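Local coordinates for protein putative oxidoreductase (Staphylococcus aureus subsp. aureus, PDB 3IV4) that is a putative thioredoxin-fold oxidoreductase that probably acts as a monothiol bacilliredoxin of the BrxC family in bacillithiol-linked thiol redox chemistry, at residues 29-34 with 82-87. Residues are numbered along the deposited sequence; the frame is centred on the assembly and turned at random.
Sequences VLKHSE and SPQAFY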
loop_
_atom_site.group_PDB
_atom_site.type_symbol
_atom_site.label_atom_id
_atom_site.label_comp_id
_atom_site.label_asym_id
_atom_site.label_seq_id
_atom_site.Cartn_x
_atom_site.Cartn_y
_atom_site.Cartn_z
ATOM N N VAL A 29 -2.382 1.647 0.025
ATOM C CA VAL A 29 -1.943 0.592 -0.900
ATOM C C VAL A 29 -0.416 0.501 -0.839
ATOM O O VAL A 29 0.268 1.521 -0.961
ATOM C CB VAL A 29 -2.366 0.903 -2.360
ATOM C CG1 VAL A 29 -1.867 -0.189 -3.313
ATOM C CG2 VAL A 29 -3.893 1.042 -2.456
ATOM N N LEU A 30 0.106 -0.714 -0.688
ATOM C CA LEU A 30 1.537 -0.942 -0.609
ATOM C C LEU A 30 2.031 -1.777 -1.785
ATOM O O LEU A 30 1.531 -2.875 -1.999
ATOM C CB LEU A 30 1.851 -1.695 0.687
ATOM C CG LEU A 30 3.294 -2.132 0.898
ATOM C CD1 LEU A 30 4.208 -0.934 1.137
ATOM C CD2 LEU A 30 3.403 -3.166 2.018
ATOM N N LYS A 31 3.026 -1.268 -2.502
ATOM C CA LYS A 31 3.810 -2.076 -3.425
ATOM C C LYS A 31 4.859 -2.834 -2.620
ATOM O O LYS A 31 5.683 -2.217 -1.928
ATOM C CB LYS A 31 4.520 -1.201 -4.464
ATOM C CG LYS A 31 3.614 -0.485 -5.429
ATOM C CD LYS A 31 4.470 0.121 -6.546
ATOM C CE LYS A 31 3.617 0.796 -7.618
ATOM N NZ LYS A 31 4.497 1.209 -8.770
ATOM N N HIS A 32 4.851 -4.156 -2.738
ATOM C CA HIS A 32 5.720 -5.024 -1.937
ATOM C C HIS A 32 6.560 -5.939 -2.837
ATOM O O HIS A 32 6.051 -6.461 -3.828
ATOM C CB HIS A 32 4.831 -5.838 -0.979
ATOM C CG HIS A 32 5.557 -6.869 -0.171
ATOM N ND1 HIS A 32 6.616 -6.566 0.661
ATOM C CD2 HIS A 32 5.338 -8.200 -0.029
ATOM C CE1 HIS A 32 7.028 -7.669 1.267
ATOM N NE2 HIS A 32 6.267 -8.672 0.867
ATOM N N SER A 33 7.837 -6.118 -2.494
ATOM C CA SER A 33 8.698 -7.108 -3.167
ATOM C C SER A 33 8.851 -8.339 -2.285
ATOM O O SER A 33 9.024 -8.212 -1.074
ATOM C CB SER A 33 10.078 -6.522 -3.477
ATOM O OG SER A 33 10.008 -5.543 -4.495
ATOM N N GLU A 34 8.799 -9.530 -2.880
ATOM C CA GLU A 34 8.815 -10.760 -2.082
ATOM C C GLU A 34 10.217 -11.272 -1.721
ATOM O O GLU A 34 10.354 -12.249 -0.985
ATOM C CB GLU A 34 8.004 -11.869 -2.770
ATOM C CG GLU A 34 8.404 -12.106 -4.210
ATOM C CD GLU A 34 7.452 -13.038 -4.956
ATOM O OE1 GLU A 34 6.472 -13.534 -4.364
ATOM O OE2 GLU A 34 7.690 -13.271 -6.150
ATOM N N SER A 82 10.061 0.043 -4.823
ATOM C CA SER A 82 9.553 -0.987 -3.935
ATOM C C SER A 82 10.472 -1.112 -2.721
ATOM O O SER A 82 11.697 -1.176 -2.869
ATOM C CB SER A 82 9.382 -2.311 -4.662
ATOM O OG SER A 82 8.643 -3.198 -3.851
ATOM N N PRO A 83 9.899 -1.107 -1.511
ATOM C CA PRO A 83 8.486 -0.960 -1.197
ATOM C C PRO A 83 8.049 0.494 -1.387
ATOM O O PRO A 83 8.854 1.405 -1.249
ATOM C CB PRO A 83 8.426 -1.341 0.280
ATOM C CG PRO A 83 9.738 -0.918 0.824
ATOM C CD PRO A 83 10.723 -1.188 -0.288
ATOM N N GLN A 84 6.762 0.700 -1.640
ATOM C CA GLN A 84 6.242 2.044 -1.876
ATOM C C GLN A 84 4.809 2.072 -1.413
ATOM O O GLN A 84 4.016 1.223 -1.807
ATOM C CB GLN A 84 6.343 2.373 -3.361
ATOM C CG GLN A 84 5.986 3.802 -3.706
ATOM C CD GLN A 84 6.285 4.085 -5.185
ATOM O OE1 GLN A 84 5.887 3.312 -6.068
ATOM N NE2 GLN A 84 7.021 5.166 -5.451
ATOM N N ALA A 85 4.455 3.051 -0.589
ATOM C CA ALA A 85 3.106 3.084 -0.042
ATOM C C ALA A 85 2.403 4.347 -0.486
ATOM O O ALA A 85 3.043 5.394 -0.640
ATOM C CB ALA A 85 3.147 3.000 1.490
ATOM N N PHE A 86 1.096 4.228 -0.701
ATOM C CA PHE A 86 0.268 5.329 -1.181
ATOM C C PHE A 86 -0.966 5.426 -0.304
ATOM O O PHE A 86 -1.459 4.426 0.202
ATOM C CB PHE A 86 -0.230 5.026 -2.598
ATOM C CG PHE A 86 0.836 5.014 -3.626
ATOM C CD1 PHE A 86 1.173 6.191 -4.295
ATOM C CD2 PHE A 86 1.532 3.833 -3.938
ATOM C CE1 PHE A 86 2.179 6.199 -5.260
ATOM C CE2 PHE A 86 2.526 3.840 -4.898
ATOM C CZ PHE A 86 2.851 5.024 -5.555
ATOM N N TYR A 87 -1.462 6.647 -0.164
ATOM C CA TYR A 87 -2.711 6.907 0.542
ATOM C C TYR A 87 -3.645 7.626 -0.403
ATOM O O TYR A 87 -3.296 8.694 -0.948
ATOM C CB TYR A 87 -2.450 7.758 1.775
ATOM C CG TYR A 87 -3.648 8.031 2.666
ATOM C CD1 TYR A 87 -4.567 7.026 2.990
ATOM C CD2 TYR A 87 -3.832 9.296 3.212
ATOM C CE1 TYR A 87 -5.663 7.292 3.838
ATOM C CE2 TYR A 87 -4.907 9.572 4.062
ATOM C CZ TYR A 87 -5.819 8.568 4.367
ATOM O OH TYR A 87 -6.887 8.867 5.216
HETATM O O HOH W 1 4.804 4.008 -8.433
#
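Lys-31 NZ, the polar end of a largely buried side chain, is gripped by a water that also reaches Gln-84 across the strand pair, and by Ser-69 O and His-80 ND1. The water accepts from Lys-31 NZ at 2.8 Å and donates to Gln-84 OE1 at 2.7 Å, bridging two side chains that run next to each other in the same direction. Both are extended beyond CG, and Lys-31 CD lies 3.5 Å from Gln-84 OE1; Gln-84 NE2 is hydrogen-bonded to Lys-79 O.

Beneath them the backbones of 29-32 and 84-87 form an antiparallel ladder in which Val-29/Phe-86 and Lys-31/Gln-84 are hydrogen-bonded pairs. Phe-86 N gives a 2.8 Å bond to Val-29 O, which sits near the ring's plane at its edge. On the opposite face, Leu-30 CD1 meets Ala-85 CB at 4.1 Å, and the Leu-30 side chain also packs on Tyr-43 and Phe-46 of helix 37-53.

Just before the paired strand comes Pro-83, joined to Ser-82 by a cis peptide bond; its CA lies 3.2 Å from Lys-31 O in a CA-H...O contact. A cis-proline entering this strand is a hallmark of thioredoxin folds. A water and two protein acceptors, Ser-69 O and His-80 ND1, satisfy the amine of this buried lysine, which is consistent with its remaining charged inside the protein.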